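Cytochrome P450 (Bacillus megaterium, PDB 5L92) binds heme and the steroid corticosterone and, as a cytochrome P450, probably acts as a monooxygenase that oxidises steroids with molecular oxygen. Local coordinates at residues K19-F23 against L384-S389; F198-I202 against D229-V233; I213-L218 against I232-S236; Y256-K262 against Q375-S379. The contacts are given in a common frame with arbitrary orientation. Numbering follows the deposited sequence.

The four contacts form two clusters on opposite sides of the chain's centre. Interactions 2 and 3 have centres about 7 Å apart and share I232 and V233 on helix 229-245, where helices 177-207 and 213-222 pack: helices αG, αH and αI of the P450 fold. Interactions 1 and 4, with centres about 18 Å apart, touch through Y256, whose ring meets F23 and L384. Contacts of different clusters have centres 34 to 42 Å apart. Along the chain, interaction 1 spans the other three; interactions 2 and 3 close before interaction 4 opens. Consecutive helices 229-245 and 247-260, the two parts of αI, link the clusters past the steroid site, whose pocket helix 229-245 helps to line.

Interaction 1 of 4, residues K19-F23 against L384-S389; sequences KEERF and LKPIES
Residues 19-22 form a single short helical turn, closed by the bond from F23 N to K19 O (2.9 Å), while 384-389 runs past it as an irregular, largely extended loop segment that bends at E388, the centre of an inverse gamma turn. The backbones come closest at F23 and P386, with CA atoms 6.1 Å apart. P386 packs against the turn: its CG lies 3.5 Å from K19 O and 3.9 Å from F23 CB, and its CD is 3.7 Å from K19 CB. K19 (chi1 m) brings CD to 3.4 Å from L384 O. L384 (t, p) adds to the apolar contact, with CD2 3.8 Å from both CA and CG of E20; F23 (chi1 t, -160°) brings its ring CD2 to 3.9 Å from L384 CD1. R22 (m, t) reaches along the loop, NH1 3.5 Å from I387 O near the guanidinium plane and NH2 3.4 Å from E388 CG. E388 OE2 sits over the guanidinium face, 3.9 Å from R22 NH2, a long salt bridge of charge attraction without a directed N-H. The contact joins the N-terminal region of the P450 fold to the loop between strands 377-378 and 399-401, away from the heme-binding residues. There, F23 stacks on Y393 and meets Y256 of helix 247-260 edge-to-face, and S389 OG is hydrogen-bonded to V169 O at the end of helix 158-169.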
loop_
_atom_site.group_PDB
_atom_site.type_symbol
_atom_site.label_atom_id
_atom_site.label_comp_id
_atom_site.label_asym_id
_atom_site.label_seq_id
_atom_site.Cartn_x
_atom_site.Cartn_y
_atom_site.Cartn_z
ATOM N N LYS A 19 -14.043 15.867 -3.501
ATOM C CA LYS A 19 -12.780 15.368 -2.983
ATOM C C LYS A 19 -12.940 14.925 -1.540
ATOM O O LYS A 19 -12.525 13.822 -1.159
ATOM C CB LYS A 19 -11.724 16.464 -3.112
ATOM C CG LYS A 19 -11.326 16.707 -4.550
ATOM C CD LYS A 19 -10.468 17.943 -4.694
ATOM C CE LYS A 19 -9.519 17.813 -5.890
ATOM N NZ LYS A 19 -10.212 17.684 -7.205
ATOM N N GLU A 20 -13.603 15.762 -0.741
ATOM C CA GLU A 20 -13.716 15.536 0.693
ATOM C C GLU A 20 -14.521 14.280 0.989
ATOM O O GLU A 20 -14.208 13.543 1.933
ATOM C CB GLU A 20 -14.358 16.748 1.379
ATOM C CG GLU A 20 -13.579 18.075 1.237
ATOM C CD GLU A 20 -13.478 18.590 -0.221
ATOM O OE1 GLU A 20 -14.536 18.705 -0.903
ATOM O OE2 GLU A 20 -12.337 18.845 -0.691
ATOM N N GLU A 21 -15.555 14.004 0.192
ATOM C CA GLU A 21 -16.303 12.765 0.387
ATOM C C GLU A 21 -15.475 11.554 -0.034
ATOM O O GLU A 21 -15.421 10.559 0.692
ATOM C CB GLU A 21 -17.645 12.834 -0.354
ATOM C CG GLU A 21 -18.654 13.696 0.419
ATOM C CD GLU A 21 -19.847 14.182 -0.406
ATOM O OE1 GLU A 21 -19.815 14.077 -1.658
ATOM O OE2 GLU A 21 -20.821 14.677 0.219
ATOM N N ARG A 22 -14.788 11.635 -1.180
ATOM C CA ARG A 22 -13.863 10.570 -1.581
ATOM C C ARG A 22 -12.818 10.263 -0.507
ATOM O O ARG A 22 -12.449 9.105 -0.296
ATOM C CB ARG A 22 -13.146 10.951 -2.880
ATOM C CG ARG A 22 -14.050 11.093 -4.091
ATOM C CD ARG A 22 -13.306 11.736 -5.268
ATOM N NE ARG A 22 -12.930 10.761 -6.288
ATOM C CZ ARG A 22 -11.728 10.206 -6.431
ATOM N NH1 ARG A 22 -10.708 10.516 -5.595
ATOM N NH2 ARG A 22 -11.551 9.323 -7.432
ATOM N N PHE A 23 -12.280 11.280 0.144
ATOM C CA PHE A 23 -11.285 11.000 1.163
ATOM C C PHE A 23 -11.899 10.629 2.503
ATOM O O PHE A 23 -11.165 10.304 3.435
ATOM C CB PHE A 23 -10.361 12.201 1.340
ATOM C CG PHE A 23 -9.052 11.873 2.000
ATOM C CD1 PHE A 23 -8.202 10.931 1.457
ATOM C CD2 PHE A 23 -8.658 12.539 3.135
ATOM C CE1 PHE A 23 -6.953 10.628 2.070
ATOM C CE2 PHE A 23 -7.422 12.258 3.748
ATOM C CZ PHE A 23 -6.568 11.301 3.193
ATOM N N LEU A 384 -6.825 19.863 -0.168
ATOM C CA LEU A 384 -7.066 18.425 -0.088
ATOM C C LEU A 384 -7.145 17.856 -1.508
ATOM O O LEU A 384 -8.046 18.208 -2.287
ATOM C CB LEU A 384 -8.352 18.155 0.699
ATOM C CG LEU A 384 -8.660 16.695 0.967
ATOM C CD1 LEU A 384 -7.747 16.147 2.035
ATOM C CD2 LEU A 384 -10.127 16.486 1.322
ATOM N N LYS A 385 -6.209 16.982 -1.860
ATOM C CA LYS A 385 -6.158 16.396 -3.207
ATOM C C LYS A 385 -5.993 14.886 -3.112
ATOM O O LYS A 385 -4.880 14.365 -3.267
ATOM C CB LYS A 385 -5.041 17.017 -4.044
ATOM C CG LYS A 385 -5.111 18.531 -4.107
ATOM C CD LYS A 385 -4.149 19.046 -5.138
ATOM C CE LYS A 385 -4.040 20.538 -5.120
ATOM N NZ LYS A 385 -2.811 20.970 -5.841
ATOM N N PRO A 386 -7.093 14.153 -2.915
ATOM C CA PRO A 386 -7.004 12.694 -2.803
ATOM C C PRO A 386 -6.547 12.046 -4.098
ATOM O O PRO A 386 -6.944 12.444 -5.187
ATOM C CB PRO A 386 -8.432 12.267 -2.463
ATOM C CG PRO A 386 -9.185 13.531 -2.186
ATOM C CD PRO A 386 -8.489 14.612 -2.912
ATOM N N ILE A 387 -5.735 11.001 -3.962
ATOM C CA ILE A 387 -5.352 10.224 -5.131
ATOM C C ILE A 387 -6.602 9.622 -5.775
ATOM O O ILE A 387 -7.510 9.137 -5.087
ATOM C CB ILE A 387 -4.348 9.134 -4.733
ATOM C CG1 ILE A 387 -3.054 9.778 -4.186
ATOM C CG2 ILE A 387 -4.039 8.242 -5.960
ATOM C CD1 ILE A 387 -2.246 8.912 -3.171
ATOM N N GLU A 388 -6.651 9.663 -7.105
ATOM C CA GLU A 388 -7.764 9.104 -7.872
ATOM C C GLU A 388 -7.471 7.624 -8.086
ATOM O O GLU A 388 -6.884 7.215 -9.092
ATOM C CB GLU A 388 -7.943 9.874 -9.180
ATOM C CG GLU A 388 -9.253 9.603 -9.884
ATOM C CD GLU A 388 -9.649 10.726 -10.834
ATOM O OE1 GLU A 388 -9.057 10.811 -11.938
ATOM O OE2 GLU A 388 -10.549 11.526 -10.467
ATOM N N SER A 389 -7.896 6.803 -7.130
ATOM C CA SER A 389 -7.527 5.399 -7.148
ATOM C C SER A 389 -8.462 4.648 -6.227
ATOM O O SER A 389 -8.906 5.184 -5.215
ATOM C CB SER A 389 -6.054 5.221 -6.697
ATOM O OG SER A 389 -5.697 3.867 -6.503
#

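Interaction 2 of 4, residues F198-I202 against D229-V233; sequences FYRII and DEEIV
Two helical turns cross steeply here, with local axes 9.9 Å apart and N-to-C directions at 114° (signed crossing angle also 114°); F198 and V233 are the nearest residues, CA to CA 5.7 Å. Each turn keeps its i to i+4 bond, I202 N to F198 O (3.0 Å) and V233 N to D229 O (2.9 Å). D229 (chi1 m) begins the second helix and points toward the first: its CB lies at the ring edge of Y199, 4.3 Å from CE1, its backbone O is 4.0 Å from I202 CD1, and its carboxylate forms a salt bridge with R206. At E230 the Y199 hydroxyl comes close to the backbone, OH lying 3.3 Å from CA and 3.5 Å from CB. V233 (t) is the centre of the crossing: CG2 sits over the Y199 face, 3.8 Å from the ring centroid and 11° off its normal, a CH-pi contact, and is 3.9 Å from F198 CB. The Y199 (m) ring and F198 (m) CB both meet this methyl, while the F198 ring leads away. The crossing joins helices αG and αI of the P450 fold; farther along the latter, F198 packs on S236, I237 and L240, while I214 and L218 of helix 213-222 cover F198 and I202 respectively.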
loop_
_atom_site.group_PDB
_atom_site.type_symbol
_atom_site.label_atom_id
_atom_site.label_comp_id
_atom_site.label_asym_id
_atom_site.label_seq_id
_atom_site.Cartn_x
_atom_site.Cartn_y
_atom_site.Cartn_z
ATOM N N PHE A 198 12.576 -4.425 -16.808
ATOM C CA PHE A 198 13.195 -5.383 -15.905
ATOM C C PHE A 198 13.831 -6.574 -16.624
ATOM O O PHE A 198 14.720 -7.213 -16.060
ATOM C CB PHE A 198 12.178 -5.852 -14.858
ATOM C CG PHE A 198 12.113 -4.937 -13.655
ATOM C CD1 PHE A 198 13.133 -4.940 -12.720
ATOM C CD2 PHE A 198 11.067 -4.047 -13.504
ATOM C CE1 PHE A 198 13.118 -4.085 -11.629
ATOM C CE2 PHE A 198 11.012 -3.195 -12.417
ATOM C CZ PHE A 198 12.038 -3.195 -11.474
ATOM N N TYR A 199 13.408 -6.908 -17.838
ATOM C CA TYR A 199 14.163 -7.923 -18.569
ATOM C C TYR A 199 15.571 -7.446 -18.863
ATOM O O TYR A 199 16.523 -8.225 -18.775
ATOM C CB TYR A 199 13.448 -8.309 -19.858
ATOM C CG TYR A 199 12.375 -9.338 -19.603
ATOM C CD1 TYR A 199 12.720 -10.599 -19.149
ATOM C CD2 TYR A 199 11.034 -9.056 -19.794
ATOM C CE1 TYR A 199 11.785 -11.548 -18.914
ATOM C CE2 TYR A 199 10.073 -10.023 -19.569
ATOM C CZ TYR A 199 10.462 -11.270 -19.126
ATOM O OH TYR A 199 9.556 -12.268 -18.854
ATOM N N ARG A 200 15.731 -6.161 -19.186
ATOM C CA ARG A 200 17.075 -5.612 -19.353
ATOM C C ARG A 200 17.860 -5.684 -18.046
ATOM O O ARG A 200 18.970 -6.219 -18.008
ATOM C CB ARG A 200 16.995 -4.183 -19.881
ATOM C CG ARG A 200 18.346 -3.551 -20.187
ATOM C CD ARG A 200 18.197 -2.206 -20.856
ATOM N NE ARG A 200 17.288 -1.304 -20.169
ATOM C CZ ARG A 200 17.580 -0.629 -19.062
ATOM N NH1 ARG A 200 18.771 -0.751 -18.465
ATOM N NH2 ARG A 200 16.661 0.172 -18.541
ATOM N N ILE A 201 17.299 -5.225 -16.952
ATOM C CA ILE A 201 17.968 -5.324 -15.678
ATOM C C ILE A 201 18.466 -6.750 -15.393
ATOM O O ILE A 201 19.555 -6.964 -14.938
ATOM C CB ILE A 201 17.040 -4.901 -14.531
ATOM C CG1 ILE A 201 16.567 -3.485 -14.706
ATOM C CG2 ILE A 201 17.732 -5.061 -13.214
ATOM C CD1 ILE A 201 17.656 -2.491 -14.712
ATOM N N ILE A 202 17.627 -7.716 -15.656
ATOM C CA ILE A 202 17.947 -9.109 -15.429
ATOM C C ILE A 202 19.198 -9.519 -16.235
ATOM O O ILE A 202 20.095 -10.141 -15.719
ATOM C CB ILE A 202 16.701 -9.977 -15.674
ATOM C CG1 ILE A 202 15.640 -9.673 -14.641
ATOM C CG2 ILE A 202 16.985 -11.450 -15.635
ATOM C CD1 ILE A 202 14.300 -10.282 -14.960
ATOM N N ASP A 229 12.221 -16.517 -15.363
ATOM C CA ASP A 229 12.610 -15.124 -15.451
ATOM C C ASP A 229 11.404 -14.206 -15.400
ATOM O O ASP A 229 11.486 -13.131 -14.800
ATOM C CB ASP A 229 13.405 -14.862 -16.717
ATOM C CG ASP A 229 14.828 -15.344 -16.610
ATOM O OD1 ASP A 229 15.288 -15.653 -15.494
ATOM O OD2 ASP A 229 15.506 -15.409 -17.650
ATOM N N GLU A 230 10.289 -14.601 -16.029
ATOM C CA GLU A 230 9.066 -13.815 -15.931
ATOM C C GLU A 230 8.660 -13.642 -14.472
ATOM O O GLU A 230 8.115 -12.599 -14.088
ATOM C CB GLU A 230 7.936 -14.484 -16.732
ATOM C CG GLU A 230 6.643 -13.648 -16.870
ATOM C CD GLU A 230 5.502 -14.397 -17.532
ATOM O OE1 GLU A 230 5.449 -15.638 -17.428
ATOM O OE2 GLU A 230 4.651 -13.742 -18.152
ATOM N N GLU A 231 8.900 -14.664 -13.649
ATOM C CA GLU A 231 8.503 -14.589 -12.245
ATOM C C GLU A 231 9.379 -13.598 -11.485
ATOM O O GLU A 231 8.879 -12.826 -10.653
ATOM C CB GLU A 231 8.547 -15.980 -11.626
ATOM C CG GLU A 231 7.269 -16.774 -11.917
ATOM C CD GLU A 231 7.356 -18.272 -11.596
ATOM O OE1 GLU A 231 8.402 -18.726 -11.093
ATOM O OE2 GLU A 231 6.370 -18.995 -11.851
ATOM N N ILE A 232 10.671 -13.552 -11.811
ATOM C CA ILE A 232 11.541 -12.563 -11.196
ATOM C C ILE A 232 11.132 -11.158 -11.623
ATOM O O ILE A 232 11.076 -10.234 -10.798
ATOM C CB ILE A 232 13.017 -12.866 -11.534
ATOM C CG1 ILE A 232 13.357 -14.283 -11.077
ATOM C CG2 ILE A 232 13.957 -11.806 -10.884
ATOM C CD1 ILE A 232 14.776 -14.659 -11.283
ATOM N N VAL A 233 10.831 -10.975 -12.910
ATOM C CA VAL A 233 10.337 -9.684 -13.385
ATOM C C VAL A 233 9.054 -9.299 -12.653
ATOM O O VAL A 233 8.904 -8.164 -12.199
ATOM C CB VAL A 233 10.144 -9.714 -14.911
ATOM C CG1 VAL A 233 9.311 -8.528 -15.410
ATOM C CG2 VAL A 233 11.506 -9.670 -15.586
#

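Interaction 3 of 4, residues I213-L218 against I232-S236; sequences IISVLL and IVGFS
I232 packs its side chain (m, t) against helix 213-222, where its CD1 comes to 3.8 Å from L218 CD2, 4.0 Å from L217 CB and 3.9 Å from L217 O. This is packing of helix αH, 213-222, on the N-terminal half of αI, 229-245, in the P450 fold. The local helical segments run nearly antiparallel, at 155° between N-to-C directions (signed crossing angle 155°), with axes 10.7 Å apart; L217 and I232 are nearest, CA to CA 6.9 Å. Both stretches are regular helix, held by bonds such as L218 N to I214 O (3.0 Å) and S236 N to I232 O (2.9 Å). The interface is buried and almost entirely aliphatic and aromatic. F235 (t) offers its ring to two side chains, CE2 lying 4.1 Å from I213 CD1 and CD2 lying 4.0 Å from L217 CD1 (L217 is m, t). I213 and L217 thus pack against a residue whose side chain lies about 4 Å, nearest atoms, from the bound heme. I213 also packs on I150 and L151 of helix 141-151. I214 (m, t) adds CG2, 4.3 Å from I232 CG2. S236, the one polar side chain in the contact, points its CA-to-CB bond toward 213-218, yet its OG (chi1 m) donates to I232 O of its own helix at 2.8 Å and lies 3.4 Å from I214 CG1.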
loop_
_atom_site.group_PDB
_atom_site.type_symbol
_atom_site.label_atom_id
_atom_site.label_comp_id
_atom_site.label_asym_id
_atom_site.label_seq_id
_atom_site.Cartn_x
_atom_site.Cartn_y
_atom_site.Cartn_z
ATOM N N ILE A 213 18.035 -8.008 -4.385
ATOM C CA ILE A 213 17.192 -9.188 -4.382
ATOM C C ILE A 213 16.949 -9.734 -5.786
ATOM O O ILE A 213 16.518 -10.880 -5.925
ATOM C CB ILE A 213 15.859 -8.903 -3.676
ATOM C CG1 ILE A 213 15.106 -10.207 -3.483
ATOM C CG2 ILE A 213 15.033 -7.907 -4.459
ATOM C CD1 ILE A 213 14.218 -10.234 -2.331
ATOM N N ILE A 214 17.196 -8.964 -6.837
ATOM C CA ILE A 214 17.123 -9.546 -8.170
ATOM C C ILE A 214 18.268 -10.536 -8.374
ATOM O O ILE A 214 18.053 -11.667 -8.824
ATOM C CB ILE A 214 17.125 -8.442 -9.236
ATOM C CG1 ILE A 214 15.836 -7.629 -9.107
ATOM C CG2 ILE A 214 17.300 -9.052 -10.669
ATOM C CD1 ILE A 214 15.703 -6.556 -10.148
ATOM N N SER A 215 19.498 -10.116 -8.046
ATOM C CA SER A 215 20.644 -11.024 -8.038
ATOM C C SER A 215 20.363 -12.236 -7.171
ATOM O O SER A 215 20.637 -13.369 -7.566
ATOM C CB SER A 215 21.889 -10.300 -7.522
ATOM O OG SER A 215 22.232 -9.191 -8.341
ATOM N N VAL A 216 19.777 -12.026 -5.991
ATOM C CA VAL A 216 19.582 -13.157 -5.102
ATOM C C VAL A 216 18.632 -14.167 -5.720
ATOM O O VAL A 216 18.788 -15.369 -5.509
ATOM C CB VAL A 216 19.089 -12.683 -3.728
ATOM C CG1 VAL A 216 18.683 -13.876 -2.888
ATOM C CG2 VAL A 216 20.189 -11.905 -3.029
ATOM N N LEU A 217 17.629 -13.716 -6.479
ATOM C CA LEU A 217 16.691 -14.666 -7.061
ATOM C C LEU A 217 17.259 -15.345 -8.296
ATOM O O LEU A 217 16.926 -16.501 -8.560
ATOM C CB LEU A 217 15.395 -13.970 -7.435
ATOM C CG LEU A 217 14.609 -13.472 -6.240
ATOM C CD1 LEU A 217 13.790 -12.286 -6.677
ATOM C CD2 LEU A 217 13.761 -14.612 -5.728
ATOM N N LEU A 218 18.071 -14.623 -9.071
ATOM C CA LEU A 218 18.840 -15.234 -10.155
ATOM C C LEU A 218 19.776 -16.312 -9.614
ATOM O O LEU A 218 19.841 -17.419 -10.158
ATOM C CB LEU A 218 19.633 -14.162 -10.895
ATOM C CG LEU A 218 18.773 -13.150 -11.653
ATOM C CD1 LEU A 218 19.614 -11.953 -12.079
ATOM C CD2 LEU A 218 18.134 -13.798 -12.861
ATOM N N ILE A 232 10.671 -13.552 -11.811
ATOM C CA ILE A 232 11.541 -12.563 -11.196
ATOM C C ILE A 232 11.132 -11.158 -11.623
ATOM O O ILE A 232 11.076 -10.234 -10.798
ATOM C CB ILE A 232 13.017 -12.866 -11.534
ATOM C CG1 ILE A 232 13.357 -14.283 -11.077
ATOM C CG2 ILE A 232 13.957 -11.806 -10.884
ATOM C CD1 ILE A 232 14.776 -14.659 -11.283
ATOM N N VAL A 233 10.831 -10.975 -12.910
ATOM C CA VAL A 233 10.337 -9.684 -13.385
ATOM C C VAL A 233 9.054 -9.299 -12.653
ATOM O O VAL A 233 8.904 -8.164 -12.199
ATOM C CB VAL A 233 10.144 -9.714 -14.911
ATOM C CG1 VAL A 233 9.311 -8.528 -15.410
ATOM C CG2 VAL A 233 11.506 -9.670 -15.586
ATOM N N GLY A 234 8.114 -10.239 -12.535
ATOM C CA GLY A 234 6.840 -9.932 -11.897
ATOM C C GLY A 234 7.004 -9.491 -10.444
ATOM O O GLY A 234 6.391 -8.515 -10.005
ATOM N N PHE A 235 7.839 -10.200 -9.684
ATOM C CA PHE A 235 8.073 -9.837 -8.292
ATOM C C PHE A 235 8.795 -8.498 -8.197
ATOM O O PHE A 235 8.429 -7.639 -7.380
ATOM C CB PHE A 235 8.855 -10.961 -7.602
ATOM C CG PHE A 235 9.217 -10.664 -6.169
ATOM C CD1 PHE A 235 8.303 -10.881 -5.139
ATOM C CD2 PHE A 235 10.478 -10.189 -5.861
ATOM C CE1 PHE A 235 8.643 -10.597 -3.811
ATOM C CE2 PHE A 235 10.830 -9.906 -4.541
ATOM C CZ PHE A 235 9.919 -10.115 -3.517
ATOM N N SER A 236 9.775 -8.273 -9.067
ATOM C CA SER A 236 10.476 -6.998 -9.073
ATOM C C SER A 236 9.516 -5.845 -9.333
ATOM O O SER A 236 9.589 -4.805 -8.661
ATOM C CB SER A 236 11.595 -7.043 -10.104
ATOM O OG SER A 236 12.514 -8.050 -9.725
#

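Interaction 4 of 4, residues Y256-K262 against Q375-S379; sequences YCLMEDK and QMDWS
The contact belongs to the junction where the long helix αI of the P450 fold ends and the next helix begins, against an edge strand of the small antiparallel sheet 131-133, 399-401, 377-378. Helix 247-260 breaks at D261, which leaves helical phi/psi and serves as N-cap of helix 262-270. Residues 377-378 form a short strand, and M259 and D377 are nearest, CA to CA 6.4 Å. W378 (chi1 -38°, chi2 101°) lies against the helix: M259 CB sits over its six-membered ring, 3.5 Å from the centroid and 21° off the normal, a CH-pi contact. The W378 edge points at the Y256 face in an offset edge-to-face pair, centroids 5.3 Å apart and planes at 64°. M259 (m, m) places SD 5.4 Å from the centroid of the W378 five-membered ring, a Met-aromatic contact, and 3.5 Å from M376 O; its CE is 3.8 Å from M376 CG. K262 (m, m) curls back so that NZ donates to D377 OD1 (2.8 Å), a salt bridge, and to M259 O (3.1 Å). Strand 377-378 pairs with 399-401, whose I400 touches M259 and M376: helix-on-sheet packing at the edge of a three-stranded sheet of the P450 fold.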
loop_
_atom_site.group_PDB
_atom_site.type_symbol
_atom_site.label_atom_id
_atom_site.label_comp_id
_atom_site.label_asym_id
_atom_site.label_seq_id
_atom_site.Cartn_x
_atom_site.Cartn_y
_atom_site.Cartn_z
ATOM N N TYR A 256 -1.360 13.950 8.130
ATOM C CA TYR A 256 -2.720 14.460 7.987
ATOM C C TYR A 256 -3.518 14.246 9.266
ATOM O O TYR A 256 -4.216 15.153 9.722
ATOM C CB TYR A 256 -3.432 13.826 6.793
ATOM C CG TYR A 256 -4.762 14.493 6.543
ATOM C CD1 TYR A 256 -5.916 14.039 7.171
ATOM C CD2 TYR A 256 -4.849 15.604 5.723
ATOM C CE1 TYR A 256 -7.124 14.657 6.965
ATOM C CE2 TYR A 256 -6.023 16.230 5.523
ATOM C CZ TYR A 256 -7.176 15.751 6.146
ATOM O OH TYR A 256 -8.358 16.387 5.951
ATOM N N CYS A 257 -3.417 13.064 9.867
ATOM C CA CYS A 257 -4.202 12.785 11.066
ATOM C C CYS A 257 -3.753 13.659 12.240
ATOM O O CYS A 257 -4.598 14.130 13.018
ATOM C CB CYS A 257 -4.103 11.316 11.457
ATOM S SG CYS A 257 -5.035 10.132 10.412
ATOM N N LEU A 258 -2.434 13.908 12.369
ATOM C CA LEU A 258 -1.913 14.678 13.492
ATOM C C LEU A 258 -2.241 16.153 13.359
ATOM O O LEU A 258 -2.424 16.843 14.372
ATOM C CB LEU A 258 -0.393 14.460 13.642
ATOM C CG LEU A 258 0.016 13.036 13.987
ATOM C CD1 LEU A 258 1.510 12.890 13.895
ATOM C CD2 LEU A 258 -0.475 12.516 15.333
ATOM N N MET A 259 -2.338 16.644 12.128
ATOM C CA MET A 259 -2.770 18.007 11.876
ATOM C C MET A 259 -4.274 18.170 12.055
ATOM O O MET A 259 -4.737 19.229 12.499
ATOM C CB MET A 259 -2.356 18.432 10.474
ATOM C CG MET A 259 -0.807 18.495 10.263
ATOM S SD MET A 259 0.069 19.712 11.250
ATOM C CE MET A 259 0.541 18.695 12.636
ATOM N N GLU A 260 -5.046 17.153 11.677
ATOM C CA GLU A 260 -6.481 17.193 11.901
ATOM C C GLU A 260 -6.795 17.278 13.388
ATOM O O GLU A 260 -7.668 18.042 13.787
ATOM C CB GLU A 260 -7.139 15.950 11.289
ATOM C CG GLU A 260 -8.632 16.033 11.177
ATOM C CD GLU A 260 -9.187 14.954 10.227
ATOM O OE1 GLU A 260 -8.665 13.803 10.212
ATOM O OE2 GLU A 260 -10.113 15.284 9.469
ATOM N N ASP A 261 -6.115 16.476 14.220
ATOM C CA ASP A 261 -6.364 16.435 15.677
ATOM C C ASP A 261 -5.112 16.863 16.441
ATOM O O ASP A 261 -4.276 16.034 16.837
ATOM C CB ASP A 261 -6.805 15.058 16.169
ATOM C CG ASP A 261 -6.968 15.025 17.682
ATOM O OD1 ASP A 261 -7.092 16.114 18.272
ATOM O OD2 ASP A 261 -7.001 13.924 18.269
ATOM N N LYS A 262 -5.022 18.162 16.702
ATOM C CA LYS A 262 -3.851 18.692 17.385
ATOM C C LYS A 262 -3.700 18.161 18.800
ATOM O O LYS A 262 -2.569 18.115 19.301
ATOM C CB LYS A 262 -3.900 20.220 17.382
ATOM C CG LYS A 262 -3.830 20.788 15.985
ATOM C CD LYS A 262 -2.555 20.356 15.296
ATOM C CE LYS A 262 -2.119 21.395 14.274
ATOM N NZ LYS A 262 -3.279 21.792 13.390
ATOM N N GLN A 375 6.022 22.719 15.701
ATOM C CA GLN A 375 4.998 23.689 15.539
ATOM C C GLN A 375 4.429 23.690 14.129
ATOM O O GLN A 375 3.776 24.613 13.743
ATOM C CB GLN A 375 5.517 25.055 15.925
ATOM C CG GLN A 375 6.020 25.169 17.337
ATOM C CD GLN A 375 5.077 24.563 18.341
ATOM O OE1 GLN A 375 3.912 24.934 18.424
ATOM N NE2 GLN A 375 5.566 23.615 19.098
ATOM N N MET A 376 4.671 22.633 13.385
ATOM C CA MET A 376 4.163 22.514 12.044
ATOM C C MET A 376 2.636 22.577 11.944
ATOM O O MET A 376 1.939 22.173 12.818
ATOM C CB MET A 376 4.709 21.254 11.351
ATOM C CG MET A 376 3.927 19.975 11.528
ATOM S SD MET A 376 4.563 18.547 10.646
ATOM C CE MET A 376 5.378 17.735 11.929
ATOM N N ASP A 377 2.154 23.120 10.851
ATOM C CA ASP A 377 0.737 23.222 10.600
ATOM C C ASP A 377 0.484 23.356 9.116
ATOM O O ASP A 377 1.387 23.505 8.346
ATOM C CB ASP A 377 0.137 24.380 11.387
ATOM C CG ASP A 377 -1.353 24.187 11.722
ATOM O OD1 ASP A 377 -1.960 23.206 11.371
ATOM O OD2 ASP A 377 -1.909 25.050 12.343
ATOM N N TRP A 378 -0.771 23.277 8.737
ATOM C CA TRP A 378 -1.136 23.409 7.367
ATOM C C TRP A 378 -0.588 24.708 6.829
ATOM O O TRP A 378 -0.625 25.694 7.480
ATOM C CB TRP A 378 -2.647 23.442 7.177
ATOM C CG TRP A 378 -3.468 22.574 8.005
ATOM C CD1 TRP A 378 -4.146 22.936 9.074
ATOM C CD2 TRP A 378 -3.757 21.205 7.795
ATOM N NE1 TRP A 378 -4.814 21.901 9.580
ATOM C CE2 TRP A 378 -4.601 20.815 8.799
ATOM C CE3 TRP A 378 -3.375 20.275 6.857
ATOM C CZ2 TRP A 378 -5.064 19.542 8.904
ATOM C CZ3 TRP A 378 -3.824 19.044 6.962
ATOM C CH2 TRP A 378 -4.664 18.672 7.965
ATOM N N SER A 379 -0.099 24.694 5.618
ATOM C CA SER A 379 0.364 25.898 4.999
ATOM C C SER A 379 -0.831 26.633 4.445
ATOM O O SER A 379 -1.830 26.049 4.200
ATOM C CB SER A 379 1.393 25.571 3.943
ATOM O OG SER A 379 1.067 26.016 2.672
#